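Local structure of putative uncharacterized protein (Burkholderia ambifaria, 3W20) at residues 9-14 against 34-39; 28-33 against 239-244; 52-57 against 108-113; 138-143 against 256-261. The protein probably oxidises N-substituted L-amino acids as a 2-oxoglutarate-dependent, non-haem metal dioxygenase of the double-stranded beta-helix fold, here holding zinc at its metal site. All coordinates share one frame; numbering follows the deposited sequence.

Contact 1 of 4, residues 9-14 against 34-39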
loop_
_atom_site.group_PDB
_atom_site.type_symbol
_atom_site.label_atom_id
_atom_site.label_comp_id
_atom_site.label_asym_id
_atom_site.label_seq_id
_atom_site.Cartn_x
_atom_site.Cartn_y
_atom_site.Cartn_z
ATOM N N LEU A 9 -15.489 27.786 -21.669
ATOM C CA LEU A 9 -15.835 27.642 -20.254
ATOM C C LEU A 9 -17.359 27.451 -20.128
ATOM O O LEU A 9 -18.147 28.299 -20.572
ATOM C CB LEU A 9 -15.344 28.895 -19.509
ATOM C CG LEU A 9 -15.435 29.009 -17.994
ATOM C CD1 LEU A 9 -14.321 30.007 -17.643
ATOM C CD2 LEU A 9 -16.793 29.532 -17.510
HETATM N N MSE A 10 -17.809 26.346 -19.511
HETATM C CA MSE A 10 -19.220 25.998 -19.515
HETATM C C MSE A 10 -19.801 26.077 -18.148
HETATM O O MSE A 10 -19.220 25.530 -17.208
HETATM C CB MSE A 10 -19.461 24.571 -20.012
HETATM C CG MSE A 10 -18.159 23.824 -20.268
HETATM SE SE MSE A 10 -17.616 24.171 -22.147
HETATM C CE MSE A 10 -19.200 23.191 -22.481
ATOM N N ARG A 11 -20.970 26.725 -18.012
ATOM C CA ARG A 11 -21.769 26.639 -16.766
ATOM C C ARG A 11 -23.125 26.157 -17.145
ATOM O O ARG A 11 -23.608 26.511 -18.231
ATOM C CB ARG A 11 -21.904 28.055 -16.168
ATOM C CG ARG A 11 -20.726 28.474 -15.354
ATOM C CD ARG A 11 -20.716 27.604 -14.098
ATOM N NE ARG A 11 -20.919 28.342 -12.898
ATOM C CZ ARG A 11 -20.645 27.900 -11.680
ATOM N NH1 ARG A 11 -20.206 26.623 -11.419
ATOM N NH2 ARG A 11 -20.890 28.746 -10.689
ATOM N N PHE A 12 -23.762 25.383 -16.289
ATOM C CA PHE A 12 -25.135 24.916 -16.534
ATOM C C PHE A 12 -26.059 26.049 -16.987
ATOM O O PHE A 12 -26.057 27.118 -16.411
ATOM C CB PHE A 12 -25.775 24.220 -15.283
ATOM C CG PHE A 12 -25.093 22.920 -14.915
ATOM C CD1 PHE A 12 -25.236 21.803 -15.728
ATOM C CD2 PHE A 12 -24.255 22.862 -13.781
ATOM C CE1 PHE A 12 -24.621 20.597 -15.396
ATOM C CE2 PHE A 12 -23.576 21.681 -13.492
ATOM C CZ PHE A 12 -23.717 20.558 -14.313
ATOM N N GLY A 13 -26.859 25.763 -18.038
ATOM C CA GLY A 13 -27.904 26.694 -18.541
ATOM C C GLY A 13 -27.408 27.960 -19.255
ATOM O O GLY A 13 -28.242 28.820 -19.604
ATOM N N THR A 14 -26.108 28.066 -19.505
ATOM C CA THR A 14 -25.449 29.299 -19.989
ATOM C C THR A 14 -24.615 29.044 -21.246
ATOM O O THR A 14 -23.998 27.982 -21.364
ATOM C CB THR A 14 -24.513 29.789 -18.853
ATOM O OG1 THR A 14 -25.249 29.807 -17.631
ATOM C CG2 THR A 14 -23.972 31.152 -19.086
ATOM N N GLU A 34 -16.604 28.928 -10.507
ATOM C CA GLU A 34 -17.010 29.895 -11.567
ATOM C C GLU A 34 -17.296 29.173 -12.918
ATOM O O GLU A 34 -17.689 29.798 -13.901
ATOM C CB GLU A 34 -15.904 30.922 -11.786
ATOM C CG GLU A 34 -15.881 31.979 -10.647
ATOM C CD GLU A 34 -14.566 32.749 -10.584
ATOM O OE1 GLU A 34 -13.748 32.575 -11.512
ATOM O OE2 GLU A 34 -14.353 33.533 -9.612
ATOM N N ALA A 35 -17.049 27.883 -12.960
ATOM C CA ALA A 35 -17.360 27.090 -14.161
ATOM C C ALA A 35 -17.677 25.653 -13.714
ATOM O O ALA A 35 -17.205 25.207 -12.663
ATOM C CB ALA A 35 -16.165 27.077 -15.080
ATOM N N ASP A 36 -18.483 24.926 -14.501
ATOM C CA ASP A 36 -18.663 23.540 -14.215
ATOM C C ASP A 36 -17.687 22.658 -15.029
ATOM O O ASP A 36 -17.274 21.611 -14.580
ATOM C CB ASP A 36 -20.127 23.221 -14.471
ATOM C CG ASP A 36 -21.034 24.079 -13.622
ATOM O OD1 ASP A 36 -20.858 24.017 -12.398
ATOM O OD2 ASP A 36 -21.784 24.936 -14.157
ATOM N N ALA A 37 -17.390 23.058 -16.242
ATOM C CA ALA A 37 -16.398 22.386 -17.079
ATOM C C ALA A 37 -15.698 23.369 -17.960
ATOM O O ALA A 37 -16.240 24.426 -18.324
ATOM C CB ALA A 37 -17.037 21.277 -17.934
ATOM N N ILE A 38 -14.480 23.039 -18.296
ATOM C CA ILE A 38 -13.636 23.839 -19.217
ATOM C C ILE A 38 -12.970 22.859 -20.163
ATOM O O ILE A 38 -12.337 21.837 -19.752
ATOM C CB ILE A 38 -12.592 24.656 -18.484
ATOM C CG1 ILE A 38 -13.298 25.619 -17.495
ATOM C CG2 ILE A 38 -11.815 25.575 -19.491
ATOM C CD1 ILE A 38 -12.302 26.544 -16.738
ATOM N N VAL A 39 -13.086 23.172 -21.457
ATOM C CA VAL A 39 -12.412 22.354 -22.471
ATOM C C VAL A 39 -11.348 23.174 -23.189
ATOM O O VAL A 39 -11.650 24.259 -23.708
ATOM C CB VAL A 39 -13.401 21.783 -23.492
ATOM C CG1 VAL A 39 -12.592 20.965 -24.518
ATOM C CG2 VAL A 39 -14.415 20.858 -22.798
#
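Met10 O is gripped by two successive backbone amides: Asp36 N, just before strand 37-41, at 2.9 Å in the carbonyl plane, and Ala37 N, within the strand, at 3.2 Å and tilted slightly from that plane. One residue is met by two, and Leu9 then pairs antiparallel with Ile38. The close packing is on the face of Leu9, whose CG stands anti to the backbone N (chi1 -174°). From there CD2 reaches Ala35 CB at 3.5 Å, while CG lies 4.0 Å from Ile38 CG1, the leucine and isoleucine running side by side. Helix 23-31 covers this face through Ala26 and Leu30. Beyond the paired strands the contact becomes polar and partly exposed. Arg11 folds back so that one face of its guanidinium lies over the backbone between Glu34 and Ala35, and NH1 makes a salt bridge to Asp36 OD1 (2.9 Å) whose hydrogen bond is weak; Asp33 is a second partner of NH1. Glu34 turns its side chain away, and a type II turn leads off from Arg11 to Thr14. Two amides facing one residue across antiparallel strands form a classic beta bulge, at one end of the pairing of strands 4-10 and 37-41 in the main sheet.

Contact 2 of 4, residues 28-33 against 239-244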
loop_
_atom_site.group_PDB
_atom_site.type_symbol
_atom_site.label_atom_id
_atom_site.label_comp_id
_atom_site.label_asym_id
_atom_site.label_seq_id
_atom_site.Cartn_x
_atom_site.Cartn_y
_atom_site.Cartn_z
ATOM N N HIS A 28 -8.091 27.562 -11.550
ATOM C CA HIS A 28 -8.634 28.540 -10.535
ATOM C C HIS A 28 -10.117 28.836 -10.715
ATOM O O HIS A 28 -10.856 29.039 -9.692
ATOM C CB HIS A 28 -7.813 29.848 -10.602
ATOM C CG HIS A 28 -8.309 30.948 -9.680
ATOM N ND1 HIS A 28 -9.370 31.744 -9.983
ATOM C CD2 HIS A 28 -7.844 31.380 -8.432
ATOM C CE1 HIS A 28 -9.597 32.601 -8.964
ATOM N NE2 HIS A 28 -8.636 32.416 -8.042
ATOM N N ALA A 29 -10.583 28.969 -11.973
ATOM C CA ALA A 29 -11.985 29.274 -12.182
ATOM C C ALA A 29 -12.807 28.111 -11.681
ATOM O O ALA A 29 -13.848 28.322 -11.072
ATOM C CB ALA A 29 -12.307 29.649 -13.653
ATOM N N LEU A 30 -12.340 26.880 -11.929
ATOM C CA LEU A 30 -13.136 25.737 -11.469
ATOM C C LEU A 30 -13.155 25.705 -9.933
ATOM O O LEU A 30 -14.176 25.394 -9.296
ATOM C CB LEU A 30 -12.588 24.438 -12.044
ATOM C CG LEU A 30 -12.926 24.365 -13.553
ATOM C CD1 LEU A 30 -11.929 23.437 -14.249
ATOM C CD2 LEU A 30 -14.302 23.774 -13.664
ATOM N N ASP A 31 -11.991 25.979 -9.350
ATOM C CA ASP A 31 -11.871 25.799 -7.879
ATOM C C ASP A 31 -12.688 26.907 -7.224
ATOM O O ASP A 31 -13.117 26.752 -6.084
ATOM C CB ASP A 31 -10.412 25.970 -7.541
ATOM C CG ASP A 31 -10.079 25.580 -6.126
ATOM O OD1 ASP A 31 -10.453 24.534 -5.629
ATOM O OD2 ASP A 31 -9.476 26.449 -5.470
ATOM N N ALA A 32 -12.837 28.037 -7.926
ATOM C CA ALA A 32 -13.696 29.115 -7.436
ATOM C C ALA A 32 -15.185 28.871 -7.664
ATOM O O ALA A 32 -16.035 29.744 -7.388
ATOM C CB ALA A 32 -13.282 30.448 -8.092
ATOM N N ASP A 33 -15.558 27.729 -8.176
ATOM C CA ASP A 33 -16.920 27.492 -8.568
ATOM C C ASP A 33 -17.445 28.506 -9.578
ATOM O O ASP A 33 -18.626 28.885 -9.539
ATOM C CB ASP A 33 -17.888 27.301 -7.345
ATOM C CG ASP A 33 -19.164 26.605 -7.688
ATOM O OD1 ASP A 33 -19.274 25.804 -8.672
ATOM O OD2 ASP A 33 -20.183 26.892 -6.986
ATOM N N LEU A 239 -11.553 19.682 -18.194
ATOM C CA LEU A 239 -11.385 19.877 -16.754
ATOM C C LEU A 239 -12.803 20.110 -16.211
ATOM O O LEU A 239 -13.591 20.876 -16.837
ATOM C CB LEU A 239 -10.532 21.068 -16.512
ATOM C CG LEU A 239 -9.108 21.006 -17.110
ATOM C CD1 LEU A 239 -8.536 22.399 -17.018
ATOM C CD2 LEU A 239 -8.378 20.060 -16.166
ATOM N N PHE A 240 -13.224 19.337 -15.206
ATOM C CA PHE A 240 -14.554 19.498 -14.750
ATOM C C PHE A 240 -14.705 19.184 -13.277
ATOM O O PHE A 240 -13.835 18.528 -12.676
ATOM C CB PHE A 240 -15.553 18.548 -15.499
ATOM C CG PHE A 240 -15.253 17.084 -15.321
ATOM C CD1 PHE A 240 -16.082 16.260 -14.538
ATOM C CD2 PHE A 240 -14.168 16.503 -16.000
ATOM C CE1 PHE A 240 -15.769 14.883 -14.384
ATOM C CE2 PHE A 240 -13.854 15.143 -15.843
ATOM C CZ PHE A 240 -14.662 14.327 -15.069
ATOM N N GLN A 241 -15.838 19.640 -12.724
ATOM C CA GLN A 241 -16.078 19.342 -11.287
ATOM C C GLN A 241 -16.569 17.910 -11.167
ATOM O O GLN A 241 -17.731 17.545 -11.566
ATOM C CB GLN A 241 -17.040 20.361 -10.636
ATOM C CG GLN A 241 -16.451 21.733 -10.633
ATOM C CD GLN A 241 -17.199 22.652 -9.638
ATOM O OE1 GLN A 241 -17.502 22.218 -8.519
ATOM N NE2 GLN A 241 -17.495 23.864 -10.021
ATOM N N SER A 242 -15.742 17.015 -10.574
ATOM C CA SER A 242 -16.037 15.600 -10.737
ATOM C C SER A 242 -17.133 15.079 -9.779
ATOM O O SER A 242 -17.607 13.951 -9.931
ATOM C CB SER A 242 -14.755 14.766 -10.651
ATOM O OG SER A 242 -14.271 14.723 -9.303
ATOM N N LYS A 243 -17.565 15.928 -8.810
ATOM C CA LYS A 243 -18.700 15.512 -7.962
ATOM C C LYS A 243 -20.074 15.492 -8.706
ATOM O O LYS A 243 -21.036 14.874 -8.179
ATOM C CB LYS A 243 -18.726 16.417 -6.714
ATOM C CG LYS A 243 -17.660 15.867 -5.748
ATOM C CD LYS A 243 -17.705 16.673 -4.458
ATOM C CE LYS A 243 -19.035 16.698 -3.683
ATOM N NZ LYS A 243 -19.528 15.292 -3.342
ATOM N N ASN A 244 -20.153 16.253 -9.815
ATOM C CA ASN A 244 -21.382 16.239 -10.669
ATOM C C ASN A 244 -21.451 14.884 -11.321
ATOM O O ASN A 244 -20.434 14.381 -11.824
ATOM C CB ASN A 244 -21.269 17.317 -11.720
ATOM C CG ASN A 244 -21.153 18.698 -11.111
ATOM O OD1 ASN A 244 -21.870 19.044 -10.259
ATOM N ND2 ASN A 244 -20.336 19.504 -11.676
#
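Leu30 and Gln241 hold the last turn of helix 23-31 against strand 236-241, part of the main sheet of the double-stranded beta-helix. The helix ends in a Schellman motif: Asp33 takes positive phi, its N bonds to Leu30 O, and the N of Glu34 probably bonds back to Ala29 O. Leu30 directs its CB toward the strand, and its CD1 meets Leu239 CB at 3.6 Å, the two leucine side chains crossing at about a right angle. Ile38 and Leu178, on the strands flanking 236-241, also touch the buried Leu30.

Gln241 can be followed outward from the strand. Its CB leaves the strand beside the helix rather than straight at it, and the rest of the chain brings the amide over, with CG anti to the carbonyl carbon (chi1 -64°). CG passes 4.2 Å from Leu30 CD2, an apolar contact that flanks the polar end. The chain stays extended to CD, which lies 4.1 Å from Leu30 O. There the amide divides its work: OE1 accepts from Arg199 and Arg176, whereas NE2 donates both to Ala35 O and to Asp33. Several groups fix the rotation of this buried amide. Asp33 OD1 in turn forms a salt bridge with Arg11, which would be expected to favour its charged state.

On the other side of the strand, Phe240 packs edge-to-face with the zinc ligand His246. The bond from Gln241 NE2 to Asp33 OD1 is 3.0 Å long and nearly straight at 162°; it enters on the anti side of the carboxylate, whose plane stands 80° from that of the amide.

Contact 3 of 4, residues 52-57 against 108-113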
loop_
_atom_site.group_PDB
_atom_site.type_symbol
_atom_site.label_atom_id
_atom_site.label_comp_id
_atom_site.label_asym_id
_atom_site.label_seq_id
_atom_site.Cartn_x
_atom_site.Cartn_y
_atom_site.Cartn_z
ATOM N N TRP A 52 0.931 10.130 -25.603
ATOM C CA TRP A 52 0.629 8.788 -25.170
ATOM C C TRP A 52 1.831 7.898 -25.033
ATOM O O TRP A 52 1.968 7.114 -24.057
ATOM C CB TRP A 52 -0.308 8.164 -26.190
ATOM C CG TRP A 52 -0.747 6.787 -25.818
ATOM C CD1 TRP A 52 -0.121 5.568 -26.123
ATOM C CD2 TRP A 52 -1.976 6.433 -25.138
ATOM N NE1 TRP A 52 -0.851 4.517 -25.626
ATOM C CE2 TRP A 52 -1.985 4.971 -25.039
ATOM C CE3 TRP A 52 -3.028 7.167 -24.555
ATOM C CZ2 TRP A 52 -3.013 4.288 -24.417
ATOM C CZ3 TRP A 52 -4.061 6.457 -23.925
ATOM C CH2 TRP A 52 -4.064 5.043 -23.868
ATOM N N ASP A 53 2.680 7.967 -26.049
ATOM C CA ASP A 53 3.917 7.148 -26.076
ATOM C C ASP A 53 5.037 7.697 -25.201
ATOM O O ASP A 53 6.102 7.118 -25.173
ATOM C CB ASP A 53 4.452 7.082 -27.530
ATOM C CG ASP A 53 3.430 6.575 -28.527
ATOM O OD1 ASP A 53 2.471 5.909 -28.137
ATOM O OD2 ASP A 53 3.586 6.886 -29.719
ATOM N N ASP A 54 4.840 8.832 -24.520
ATOM C CA ASP A 54 5.745 9.339 -23.470
ATOM C C ASP A 54 6.419 8.219 -22.657
ATOM O O ASP A 54 5.752 7.351 -22.087
ATOM C CB ASP A 54 4.939 10.244 -22.515
ATOM C CG ASP A 54 5.795 11.153 -21.658
ATOM O OD1 ASP A 54 6.677 10.722 -20.876
ATOM O OD2 ASP A 54 5.535 12.375 -21.722
ATOM N N GLU A 55 7.754 8.258 -22.573
ATOM C CA GLU A 55 8.513 7.176 -21.913
ATOM C C GLU A 55 8.169 6.958 -20.419
ATOM O O GLU A 55 8.403 5.875 -19.877
ATOM C CB GLU A 55 10.044 7.364 -22.133
ATOM C CG GLU A 55 10.467 7.454 -23.606
ATOM C CD GLU A 55 10.424 8.899 -24.155
ATOM O OE1 GLU A 55 9.350 9.566 -24.065
ATOM O OE2 GLU A 55 11.480 9.380 -24.664
ATOM N N GLY A 56 7.577 7.981 -19.787
ATOM C CA GLY A 56 7.166 7.931 -18.390
ATOM C C GLY A 56 5.976 7.012 -18.113
ATOM O O GLY A 56 5.711 6.697 -16.952
ATOM N N PHE A 57 5.259 6.571 -19.156
ATOM C CA PHE A 57 4.176 5.574 -18.970
ATOM C C PHE A 57 4.684 4.121 -18.988
ATOM O O PHE A 57 3.909 3.209 -18.716
ATOM C CB PHE A 57 3.056 5.729 -20.008
ATOM C CG PHE A 57 2.234 6.953 -19.820
ATOM C CD1 PHE A 57 1.489 7.119 -18.655
ATOM C CD2 PHE A 57 2.204 7.943 -20.782
ATOM C CE1 PHE A 57 0.717 8.256 -18.455
ATOM C CE2 PHE A 57 1.455 9.090 -20.606
ATOM C CZ PHE A 57 0.698 9.252 -19.438
ATOM N N ARG A 108 5.635 10.836 -13.017
ATOM C CA ARG A 108 5.911 12.191 -12.682
ATOM C C ARG A 108 6.716 12.887 -13.763
ATOM O O ARG A 108 6.703 14.081 -13.786
ATOM C CB ARG A 108 6.651 12.310 -11.352
ATOM C CG ARG A 108 8.144 12.007 -11.469
ATOM C CD ARG A 108 8.874 12.476 -10.212
ATOM N NE ARG A 108 7.998 12.264 -9.066
ATOM C CZ ARG A 108 7.780 11.083 -8.468
ATOM N NH1 ARG A 108 8.425 9.997 -8.871
ATOM N NH2 ARG A 108 6.902 10.984 -7.476
ATOM N N THR A 109 7.326 12.138 -14.686
ATOM C CA THR A 109 8.123 12.759 -15.774
ATOM C C THR A 109 7.297 12.982 -17.039
ATOM O O THR A 109 7.784 13.532 -18.014
ATOM C CB THR A 109 9.382 11.923 -16.153
ATOM O OG1 THR A 109 8.999 10.666 -16.744
ATOM C CG2 THR A 109 10.250 11.665 -14.870
ATOM N N THR A 110 6.069 12.460 -17.060
ATOM C CA THR A 110 5.277 12.572 -18.263
ATOM C C THR A 110 4.883 13.999 -18.568
ATOM O O THR A 110 4.694 14.807 -17.660
ATOM C CB THR A 110 4.013 11.670 -18.253
ATOM O OG1 THR A 110 3.096 12.164 -17.298
ATOM C CG2 THR A 110 4.334 10.261 -17.919
ATOM N N ARG A 111 4.749 14.330 -19.856
ATOM C CA ARG A 111 4.265 15.639 -20.220
ATOM C C ARG A 111 2.890 15.950 -19.665
ATOM O O ARG A 111 2.599 17.082 -19.194
ATOM C CB ARG A 111 4.218 15.762 -21.708
ATOM C CG ARG A 111 4.363 17.213 -21.994
ATOM C CD ARG A 111 4.866 17.385 -23.380
ATOM N NE ARG A 111 4.541 18.750 -23.803
ATOM C CZ ARG A 111 4.712 19.185 -25.036
ATOM N NH1 ARG A 111 5.162 18.338 -25.958
ATOM N NH2 ARG A 111 4.391 20.415 -25.350
ATOM N N PHE A 112 2.064 14.913 -19.647
ATOM C CA PHE A 112 0.719 15.033 -19.093
ATOM C C PHE A 112 0.735 15.441 -17.614
ATOM O O PHE A 112 0.019 16.354 -17.241
ATOM C CB PHE A 112 -0.099 13.734 -19.320
ATOM C CG PHE A 112 -1.505 13.832 -18.769
ATOM C CD1 PHE A 112 -2.411 14.697 -19.330
ATOM C CD2 PHE A 112 -1.888 13.104 -17.658
ATOM C CE1 PHE A 112 -3.715 14.810 -18.791
ATOM C CE2 PHE A 112 -3.180 13.219 -17.111
ATOM C CZ PHE A 112 -4.079 14.070 -17.666
ATOM N N VAL A 113 1.509 14.753 -16.781
ATOM C CA VAL A 113 1.526 15.036 -15.318
ATOM C C VAL A 113 2.202 16.399 -15.143
ATOM O O VAL A 113 1.701 17.230 -14.408
ATOM C CB VAL A 113 2.191 13.923 -14.513
ATOM C CG1 VAL A 113 2.406 14.323 -13.032
ATOM C CG2 VAL A 113 1.341 12.687 -14.517
HETATM O O HOH W 1 2.485 12.671 -21.540
#
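Asp54 OD2 takes the backbone N-H of Arg111 at 2.8 Å in an almost straight bond (173°), the nitrogen standing above the carboxylate plane. The same oxygen accepts a hydrogen bond from a water at 3.1 Å, and that water accepts in turn from Phe112 N. Two amides of the first helical turn are thus served by one carboxylate, one directly and one through water. The negative charge lies at the start of helix 111-120, where it should interact favourably with the helix dipole. The other oxygen, OD1, turns back to its own segment and uses its anti lone pair to accept from Gly56 N at 3.1 Å. With CG anti to the backbone N (chi1 -162°), the carboxylate carbon is set on the side of Thr110, and both oxygens come 3.5 Å from Thr110 CA.

Below this polar layer, Thr110 presents its methyl to the loop. CG2 sits over the centre of the Phe57 ring in a CH-pi contact, 4.0 Å from the centroid, and also presses on the Gly56 backbone. Its hydroxyl has other work: OG1 accepts from Val113 N and bonds to Leu107 O. The Phe57 side chain also touches Arg140 and Met258, beside the main sheet. Thr110 is the N-cap of helix 111-120, while Asp54 closes an Asx turn with OD1 and with OD2 gives the helix start a second side-chain acceptor, from a loop distant in sequence.

Contact 4 of 4, residues 138-143 against 256-261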
loop_
_atom_site.group_PDB
_atom_site.type_symbol
_atom_site.label_atom_id
_atom_site.label_comp_id
_atom_site.label_asym_id
_atom_site.label_seq_id
_atom_site.Cartn_x
_atom_site.Cartn_y
_atom_site.Cartn_z
ATOM N N ALA A 138 -1.777 9.007 -12.160
ATOM C CA ALA A 138 -2.548 9.228 -13.430
ATOM C C ALA A 138 -2.608 7.886 -14.136
ATOM O O ALA A 138 -1.839 6.994 -13.804
ATOM C CB ALA A 138 -1.937 10.323 -14.326
ATOM N N THR A 139 -3.504 7.765 -15.119
ATOM C CA THR A 139 -3.698 6.576 -15.868
ATOM C C THR A 139 -3.931 6.902 -17.360
ATOM O O THR A 139 -4.502 7.954 -17.757
ATOM C CB THR A 139 -4.902 5.716 -15.366
ATOM O OG1 THR A 139 -6.041 6.517 -15.423
ATOM C CG2 THR A 139 -4.818 5.324 -13.932
ATOM N N ARG A 140 -3.402 6.021 -18.225
ATOM C CA ARG A 140 -3.839 6.030 -19.603
ATOM C C ARG A 140 -5.028 5.108 -19.745
ATOM O O ARG A 140 -5.056 4.000 -19.146
ATOM C CB ARG A 140 -2.678 5.502 -20.488
ATOM C CG ARG A 140 -1.551 6.453 -20.630
ATOM C CD ARG A 140 -0.515 5.975 -21.694
ATOM N NE ARG A 140 -0.075 4.630 -21.393
ATOM C CZ ARG A 140 0.859 3.944 -22.085
ATOM N NH1 ARG A 140 1.472 4.479 -23.123
ATOM N NH2 ARG A 140 1.169 2.714 -21.724
ATOM N N ARG A 141 -6.029 5.494 -20.519
ATOM C CA ARG A 141 -7.340 4.833 -20.453
ATOM C C ARG A 141 -7.673 4.442 -21.865
ATOM O O ARG A 141 -7.622 5.288 -22.808
ATOM C CB ARG A 141 -8.417 5.807 -19.873
ATOM C CG ARG A 141 -8.249 6.125 -18.357
ATOM C CD ARG A 141 -8.914 7.455 -17.973
ATOM N NE ARG A 141 -8.567 7.939 -16.624
ATOM C CZ ARG A 141 -8.966 9.097 -16.122
ATOM N NH1 ARG A 141 -8.603 9.456 -14.840
ATOM N NH2 ARG A 141 -9.712 9.929 -16.881
ATOM N N VAL A 142 -7.990 3.165 -22.051
ATOM C CA VAL A 142 -8.478 2.639 -23.341
ATOM C C VAL A 142 -9.983 2.316 -23.162
ATOM O O VAL A 142 -10.376 1.599 -22.241
ATOM C CB VAL A 142 -7.665 1.378 -23.773
ATOM C CG1 VAL A 142 -8.187 0.801 -25.070
ATOM C CG2 VAL A 142 -6.166 1.718 -23.899
ATOM N N TYR A 143 -10.827 2.876 -24.016
ATOM C CA TYR A 143 -12.274 2.604 -23.964
ATOM C C TYR A 143 -12.555 1.763 -25.231
ATOM O O TYR A 143 -12.481 2.320 -26.322
ATOM C CB TYR A 143 -13.062 3.921 -24.022
ATOM C CG TYR A 143 -12.858 4.775 -22.776
ATOM C CD1 TYR A 143 -13.719 4.659 -21.690
ATOM C CD2 TYR A 143 -11.769 5.656 -22.667
ATOM C CE1 TYR A 143 -13.548 5.397 -20.523
ATOM C CE2 TYR A 143 -11.579 6.386 -21.495
ATOM C CZ TYR A 143 -12.476 6.275 -20.437
ATOM O OH TYR A 143 -12.318 6.982 -19.271
ATOM N N ARG A 256 -9.042 6.758 -26.835
ATOM C CA ARG A 256 -7.974 6.785 -25.833
ATOM C C ARG A 256 -7.906 8.149 -25.152
ATOM O O ARG A 256 -7.970 9.159 -25.842
ATOM C CB ARG A 256 -6.636 6.463 -26.507
ATOM C CG ARG A 256 -6.550 4.979 -26.841
ATOM C CD ARG A 256 -5.222 4.637 -27.448
ATOM N NE ARG A 256 -4.988 5.365 -28.675
ATOM C CZ ARG A 256 -3.806 5.831 -28.996
ATOM N NH1 ARG A 256 -2.790 5.623 -28.161
ATOM N NH2 ARG A 256 -3.640 6.495 -30.113
ATOM N N THR A 257 -7.776 8.139 -23.817
ATOM C CA THR A 257 -7.582 9.373 -23.011
ATOM C C THR A 257 -6.497 9.103 -21.964
ATOM O O THR A 257 -6.149 7.921 -21.702
ATOM C CB THR A 257 -8.881 9.830 -22.270
ATOM O OG1 THR A 257 -9.161 8.878 -21.273
ATOM C CG2 THR A 257 -10.080 9.884 -23.256
HETATM N N MSE A 258 -5.961 10.171 -21.359
HETATM C CA MSE A 258 -5.065 10.077 -20.251
HETATM C C MSE A 258 -5.706 10.933 -19.199
HETATM O O MSE A 258 -6.097 12.058 -19.523
HETATM C CB MSE A 258 -3.914 10.994 -20.826
HETATM C CG MSE A 258 -2.583 10.740 -20.297
HETATM SE SE MSE A 258 -1.540 11.651 -21.738
HETATM C CE MSE A 258 -1.684 10.284 -22.965
ATOM N N GLY A 259 -5.808 10.501 -17.951
ATOM C CA GLY A 259 -6.440 11.451 -16.959
ATOM C C GLY A 259 -5.938 11.358 -15.511
ATOM O O GLY A 259 -5.241 10.439 -15.102
ATOM N N LEU A 260 -6.338 12.332 -14.716
ATOM C CA LEU A 260 -6.125 12.244 -13.284
ATOM C C LEU A 260 -7.217 13.097 -12.617
ATOM O O LEU A 260 -8.120 13.590 -13.297
ATOM C CB LEU A 260 -4.747 12.779 -12.951
ATOM C CG LEU A 260 -4.292 14.117 -13.509
ATOM C CD1 LEU A 260 -4.905 15.371 -12.835
ATOM C CD2 LEU A 260 -2.737 14.179 -13.414
ATOM N N PHE A 261 -7.113 13.200 -11.289
ATOM C CA PHE A 261 -7.975 14.090 -10.530
ATOM C C PHE A 261 -7.098 15.021 -9.693
ATOM O O PHE A 261 -5.926 14.729 -9.334
ATOM C CB PHE A 261 -8.858 13.227 -9.584
ATOM C CG PHE A 261 -9.831 12.397 -10.341
ATOM C CD1 PHE A 261 -11.116 12.913 -10.667
ATOM C CD2 PHE A 261 -9.490 11.075 -10.714
ATOM C CE1 PHE A 261 -12.051 12.156 -11.392
ATOM C CE2 PHE A 261 -10.431 10.299 -11.433
ATOM C CZ PHE A 261 -11.667 10.841 -11.814
#
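Strands 139-143 and 255-265 run antiparallel, with Thr139-Gly259 and Arg141-Thr257 as hydrogen-bonded pairs and Arg140-Met258 between them as a non-hydrogen-bonded pair. Arg141 N to Thr257 O is 2.7 Å and Gly259 N to Thr139 O 2.9 Å. On the face of Thr139, Arg141 and Thr257, the long arginine stretches from CG to NE and lays one side of its guanidinium flat on the bare CA of Gly259, which is 3.6 Å from Arg141 CZ. NE donates to Thr139 OG1 at 3.1 Å, and Asp273 binds both residues, by a salt bridge to Arg141 NH1 and a hydrogen bond to Thr139 OG1. This surface belongs to the double-stranded beta-helix that carries the active site: Arg141, Tyr143 and Thr257 bind 2-oxoglutarate, together with Arg255. Thr257 OG1, buried and with no partner in this cosubstrate-free chain, lies in the ring plane at the edge of Tyr143, 3.5 Å from CE2. Arg141 CB approaches the same oxygen at 3.5 Å. On the other face Met258 packs beside Arg140 against Trp52. At the end of the pairing, Ala138 CB touches Leu260 CB at 4.0 Å.

Contacts 1, 2 and 4 all reach the main mixed sheet, while contact 3 packs loop and helix against it. Contacts 1 and 2 are close neighbours, with centres 9 Å apart: helix 23-31 is followed, after a short connection, by strand 37-41, which pairs with 236-241. Contacts 2 and 4, centres about 19 Å apart, meet where Ser242 packs on Phe261, near the zinc. Contacts 3 and 4, centres about 12 Å apart, join through Trp52 and Phe112. Along the chain, contacts 1 and 2 alternate, as do 2 and 4, and contact 3 is nested within contact 2. Contacts 2 and 4 bring Phe240, Phe261 and the 2-oxoglutarate residues to the active site, with 1 and 3 farther out.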